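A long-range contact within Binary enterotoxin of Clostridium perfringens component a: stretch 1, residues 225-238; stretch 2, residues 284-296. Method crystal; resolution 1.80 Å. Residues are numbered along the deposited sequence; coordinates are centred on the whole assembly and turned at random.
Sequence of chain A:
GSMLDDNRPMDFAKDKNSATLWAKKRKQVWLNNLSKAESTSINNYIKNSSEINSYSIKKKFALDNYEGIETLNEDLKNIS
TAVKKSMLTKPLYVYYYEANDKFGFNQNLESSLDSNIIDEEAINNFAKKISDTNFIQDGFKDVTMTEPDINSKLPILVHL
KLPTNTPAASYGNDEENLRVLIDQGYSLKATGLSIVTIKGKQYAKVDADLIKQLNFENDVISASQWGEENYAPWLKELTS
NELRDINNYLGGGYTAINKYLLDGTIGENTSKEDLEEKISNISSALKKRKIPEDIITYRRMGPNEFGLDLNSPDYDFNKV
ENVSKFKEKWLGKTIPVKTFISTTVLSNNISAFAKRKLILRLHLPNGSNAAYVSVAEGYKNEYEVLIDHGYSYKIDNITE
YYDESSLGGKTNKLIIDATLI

Stretch 1 (225-238) QWGEENYAPWLKEL
Stretch 2, residues 284-296: SALKKRKIPEDII

Stretch 1 is helical from Gln225 through at least Lys236, continuing a helix that begins earlier in the chain. The helix is kinked where the N atoms of Pro233 and Trp234 lack a bond to the preceding turn; proline has no amide hydrogen to give. Before the kink Tyr231 has phi/psi of -124/3. Stretch 2 opens with the last part of another helix, which includes Ser284 and Ala285, with Lys288 N bonded to Ala285 O at 3.1 Å. An irregular segment follows, with Arg289 extended at -148/99, and a strand starts at Ile295.

The two stretches run in opposite directions. CA-CA distances set the register: Trp226 to Ile295 10.4 Å, Asn230 to Pro292 7.6 Å, Trp234 to Arg289 6.3 Å, Leu238 to Ala285 6.6 Å. The chains are thus wider apart at the Trp226 end, where a large indole fills the space. The contact buries 799 Å² in total.

Three direct hydrogen bonds cross the contact, each donated by an aromatic side chain. Trp226 (chi1 t, chi2 90°) gives NE1 to Glu293 OE2 at 2.7 Å, and Glu293 reaches it with chi1 p and chi2 t. Tyr231 (chi1 m, chi2 -84°) gives OH to Arg289 O at 2.9 Å. Trp234 (chi1 t, chi2 84°) gives NE1 to Ala285 O at 3.0 Å, nearly straight at 169°. The last two satisfy backbone carbonyls of stretch 2.

Two waters add bridges. Water 1 donates to Asn230 OD1 at 3.0 Å and to Glu293 OE2 at 2.9 Å. Asn230 (chi1 m) is also held within its helix, ND2 to Trp226 O at 3.0 Å. Water 2 accepts from Arg289 NE at 2.6 Å and donates to Glu237 OE2 at 3.1 Å, although Glu237 is poorly ordered.

Apolar contacts accompany these bonds. Ile295 (chi1 t, chi2 t) puts CD1 over one face of the Trp226 six-membered ring, 3.6 Å from its centroid and 7° off the normal, a CH-pi contact. Ile291 (chi1 m, chi2 m) brings CD1 to the edge of that ring, 4.3 Å from Trp226 CH2, and also to 4.3 Å from Tyr231 CZ. Pro292 CG lies 4.0 Å from Trp226 CZ2. At the other end, Leu238 CD2 (chi1 m, chi2 t) meets Ala285 CB at 3.9 Å.

Arg289 (chi1 t, chi2 t, chi3 m) has the largest covered area, 125 Å². Its CD lies over one face of Tyr231, 4.0 Å from CE1. One face of its guanidinium covers Pro233 CG, and Arg289 NH2 is 3.5 Å from Pro233 CB.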

# COMPACT_ATOMS: atom_id res chain seq x y z
N GLN A 225 -1.48 15.02 14.09
CA GLN A 225 -2.43 14.78 15.18
C GLN A 225 -2.28 13.40 15.80
O GLN A 225 -2.32 13.26 17.02
CB GLN A 225 -3.85 14.98 14.68
CG GLN A 225 -4.26 16.44 14.58
CD GLN A 225 -5.62 16.64 13.94
OE1 GLN A 225 -6.00 15.92 13.01
NE2 GLN A 225 -6.36 17.63 14.43
N TRP A 226 -2.14 12.38 14.96
CA TRP A 226 -1.92 11.02 15.44
C TRP A 226 -0.61 10.92 16.23
O TRP A 226 -0.59 10.37 17.34
CB TRP A 226 -1.91 10.04 14.26
CG TRP A 226 -1.81 8.60 14.68
CD1 TRP A 226 -2.86 7.76 14.95
CD2 TRP A 226 -0.62 7.84 14.87
NE1 TRP A 226 -2.38 6.52 15.30
CE2 TRP A 226 -1.00 6.54 15.26
CE3 TRP A 226 0.75 8.13 14.75
CZ2 TRP A 226 -0.08 5.54 15.53
CZ3 TRP A 226 1.66 7.13 15.01
CH2 TRP A 226 1.24 5.85 15.40
N GLY A 227 0.46 11.48 15.68
CA GLY A 227 1.74 11.49 16.37
C GLY A 227 1.68 12.16 17.73
O GLY A 227 2.16 11.62 18.73
N GLU A 228 1.06 13.34 17.78
CA GLU A 228 0.89 14.07 19.02
C GLU A 228 0.05 13.30 20.04
O GLU A 228 0.42 13.21 21.20
CB GLU A 228 0.24 15.44 18.74
CG GLU A 228 -0.08 16.24 19.98
CD GLU A 228 1.16 16.78 20.68
OE1 GLU A 228 2.24 16.79 20.04
OE2 GLU A 228 1.05 17.18 21.86
N GLU A 229 -1.09 12.77 19.61
CA GLU A 229 -2.01 12.13 20.54
C GLU A 229 -1.37 10.90 21.16
O GLU A 229 -1.55 10.61 22.34
CB GLU A 229 -3.31 11.72 19.83
CG GLU A 229 -4.20 12.86 19.39
CD GLU A 229 -5.52 12.38 18.81
OE1 GLU A 229 -6.14 11.49 19.43
OE2 GLU A 229 -5.92 12.88 17.74
N ASN A 230 -0.62 10.16 20.35
CA ASN A 230 -0.13 8.87 20.78
C ASN A 230 1.27 8.92 21.34
O ASN A 230 1.63 8.04 22.12
CB ASN A 230 -0.21 7.87 19.62
CG ASN A 230 -1.64 7.48 19.29
OD1 ASN A 230 -2.29 6.76 20.05
ND2 ASN A 230 -2.14 7.94 18.16
N TYR A 231 2.06 9.94 21.00
CA TYR A 231 3.44 9.94 21.48
C TYR A 231 3.87 11.18 22.27
O TYR A 231 5.02 11.27 22.72
CB TYR A 231 4.38 9.67 20.30
CG TYR A 231 4.36 8.19 20.00
CD1 TYR A 231 5.18 7.31 20.71
CD2 TYR A 231 3.47 7.65 19.06
CE1 TYR A 231 5.13 5.95 20.48
CE2 TYR A 231 3.41 6.29 18.83
CZ TYR A 231 4.25 5.44 19.54
OH TYR A 231 4.20 4.09 19.31
N ALA A 232 2.95 12.11 22.50
CA ALA A 232 3.23 13.16 23.49
C ALA A 232 3.50 12.57 24.88
O ALA A 232 4.47 12.97 25.53
CB ALA A 232 2.09 14.16 23.55
N PRO A 233 2.68 11.60 25.35
CA PRO A 233 3.03 11.06 26.67
C PRO A 233 4.35 10.29 26.66
O PRO A 233 5.06 10.30 27.67
CB PRO A 233 1.86 10.12 27.00
CG PRO A 233 0.76 10.50 26.05
CD PRO A 233 1.46 10.96 24.82
N TRP A 234 4.67 9.64 25.54
CA TRP A 234 5.93 8.91 25.38
C TRP A 234 7.13 9.83 25.61
O TRP A 234 8.04 9.50 26.37
CB TRP A 234 6.01 8.27 23.99
CG TRP A 234 7.36 7.71 23.62
CD1 TRP A 234 7.85 6.47 23.95
CD2 TRP A 234 8.36 8.33 22.81
NE1 TRP A 234 9.11 6.30 23.40
CE2 TRP A 234 9.45 7.43 22.71
CE3 TRP A 234 8.46 9.58 22.17
CZ2 TRP A 234 10.61 7.73 22.00
CZ3 TRP A 234 9.61 9.87 21.47
CH2 TRP A 234 10.67 8.95 21.39
N LEU A 235 7.11 10.98 24.95
CA LEU A 235 8.19 11.95 25.04
C LEU A 235 8.43 12.38 26.49
O LEU A 235 9.56 12.61 26.89
CB LEU A 235 7.88 13.17 24.18
CG LEU A 235 8.95 14.27 24.14
CD1 LEU A 235 10.19 13.77 23.42
CD2 LEU A 235 8.42 15.54 23.51
N LYS A 236 7.35 12.47 27.27
CA LYS A 236 7.45 12.81 28.69
C LYS A 236 8.25 11.80 29.50
O LYS A 236 9.06 12.17 30.35
CB LYS A 236 6.05 12.93 29.31
CG LYS A 236 5.57 14.35 29.51
CD LYS A 236 4.21 14.40 30.18
CE LYS A 236 3.29 15.37 29.46
NZ LYS A 236 4.02 16.59 29.01
N GLU A 237 8.00 10.52 29.25
CA GLU A 237 8.60 9.45 30.04
C GLU A 237 10.06 9.18 29.68
O GLU A 237 10.68 8.33 30.31
CB GLU A 237 7.80 8.16 29.87
CG GLU A 237 6.30 8.28 30.02
CD GLU A 237 5.66 6.96 30.42
OE1 GLU A 237 6.38 6.09 30.96
OE2 GLU A 237 4.45 6.78 30.18
N LEU A 238 10.61 9.86 28.67
CA LEU A 238 11.99 9.58 28.29
C LEU A 238 12.96 10.02 29.38
O LEU A 238 12.81 11.11 29.93
CB LEU A 238 12.37 10.28 26.98
CG LEU A 238 11.74 9.78 25.68
CD1 LEU A 238 12.42 10.41 24.49
CD2 LEU A 238 11.76 8.25 25.58
N SER A 284 16.06 1.17 24.29
CA SER A 284 15.20 1.15 25.48
C SER A 284 14.07 2.19 25.31
O SER A 284 12.92 1.93 25.66
CB SER A 284 15.99 1.39 26.77
OG SER A 284 16.37 2.75 26.90
N ALA A 285 14.38 3.34 24.73
CA ALA A 285 13.36 4.35 24.48
C ALA A 285 12.25 3.83 23.57
O ALA A 285 11.06 4.08 23.79
CB ALA A 285 14.00 5.59 23.87
N LEU A 286 12.64 3.10 22.53
CA LEU A 286 11.69 2.67 21.52
C LEU A 286 10.79 1.52 22.02
O LEU A 286 9.84 1.15 21.35
CB LEU A 286 12.44 2.26 20.25
CG LEU A 286 13.21 3.39 19.58
CD1 LEU A 286 14.03 2.92 18.38
CD2 LEU A 286 12.25 4.50 19.16
N LYS A 287 11.08 0.99 23.20
CA LYS A 287 10.27 -0.07 23.80
C LYS A 287 9.24 0.50 24.77
O LYS A 287 8.46 -0.25 25.36
CB LYS A 287 11.15 -1.09 24.54
CG LYS A 287 12.10 -1.88 23.64
CD LYS A 287 12.96 -2.80 24.48
CE LYS A 287 13.73 -3.77 23.60
NZ LYS A 287 14.81 -3.09 22.87
N LYS A 288 9.23 1.82 24.95
CA LYS A 288 8.48 2.41 26.06
C LYS A 288 6.99 2.64 25.74
O LYS A 288 6.15 2.70 26.65
CB LYS A 288 9.14 3.71 26.53
CG LYS A 288 10.45 3.45 27.27
CD LYS A 288 11.11 4.71 27.78
CE LYS A 288 10.42 5.24 29.01
NZ LYS A 288 11.26 6.30 29.66
N ARG A 289 6.65 2.76 24.47
CA ARG A 289 5.25 2.82 24.10
C ARG A 289 5.03 2.20 22.73
O ARG A 289 5.28 2.84 21.70
CB ARG A 289 4.74 4.26 24.12
CG ARG A 289 3.27 4.40 23.74
CD ARG A 289 2.83 5.84 23.79
NE ARG A 289 2.35 6.25 25.11
CZ ARG A 289 1.07 6.47 25.41
NH1 ARG A 289 0.14 6.35 24.48
NH2 ARG A 289 0.74 6.84 26.64
N LYS A 290 4.59 0.94 22.72
CA LYS A 290 4.35 0.18 21.50
C LYS A 290 3.35 0.87 20.60
O LYS A 290 2.40 1.50 21.08
CB LYS A 290 3.85 -1.22 21.82
CG LYS A 290 4.91 -2.13 22.40
CD LYS A 290 4.28 -3.43 22.81
CE LYS A 290 5.31 -4.47 23.26
NZ LYS A 290 6.12 -4.97 22.11
N ILE A 291 3.57 0.76 19.29
CA ILE A 291 2.62 1.26 18.30
C ILE A 291 1.20 0.79 18.67
O ILE A 291 0.95 -0.41 18.77
CB ILE A 291 3.01 0.79 16.88
CG1 ILE A 291 4.36 1.39 16.48
CG2 ILE A 291 1.95 1.15 15.85
CD1 ILE A 291 4.30 2.86 16.10
N PRO A 292 0.27 1.74 18.91
CA PRO A 292 -1.05 1.47 19.50
C PRO A 292 -2.11 0.90 18.53
O PRO A 292 -3.14 0.43 19.00
CB PRO A 292 -1.49 2.85 19.98
CG PRO A 292 -0.87 3.78 19.00
CD PRO A 292 0.50 3.18 18.71
N GLU A 293 -1.86 0.98 17.22
CA GLU A 293 -2.75 0.44 16.19
C GLU A 293 -1.95 0.28 14.90
O GLU A 293 -0.98 1.02 14.68
CB GLU A 293 -3.93 1.37 15.94
CG GLU A 293 -3.52 2.74 15.38
CD GLU A 293 -4.68 3.71 15.33
OE1 GLU A 293 -5.76 3.33 14.85
OE2 GLU A 293 -4.51 4.86 15.81
N ASP A 294 -2.36 -0.67 14.06
CA ASP A 294 -1.69 -0.92 12.79
C ASP A 294 -1.64 0.38 12.02
O ASP A 294 -2.64 1.10 11.93
CB ASP A 294 -2.41 -2.00 11.96
CG ASP A 294 -2.19 -3.42 12.50
OD1 ASP A 294 -1.94 -3.60 13.71
OD2 ASP A 294 -2.30 -4.37 11.69
N ILE A 295 -0.46 0.68 11.48
CA ILE A 295 -0.26 1.90 10.70
C ILE A 295 0.63 1.57 9.49
O ILE A 295 1.46 0.65 9.53
CB ILE A 295 0.37 3.04 11.58
CG1 ILE A 295 0.29 4.39 10.86
CG2 ILE A 295 1.78 2.70 12.05
CD1 ILE A 295 0.57 5.60 11.78
N ILE A 296 0.40 2.28 8.40
CA ILE A 296 1.30 2.25 7.25
C ILE A 296 2.37 3.34 7.41
O ILE A 296 2.04 4.49 7.71
CB ILE A 296 0.53 2.45 5.92
CG1 ILE A 296 -0.47 1.31 5.69
CG2 ILE A 296 1.53 2.60 4.78
CD1 ILE A 296 0.14 -0.11 5.85
O HOH W 1 -4.47 5.15 18.73
O HOH W 2 3.79 5.92 27.29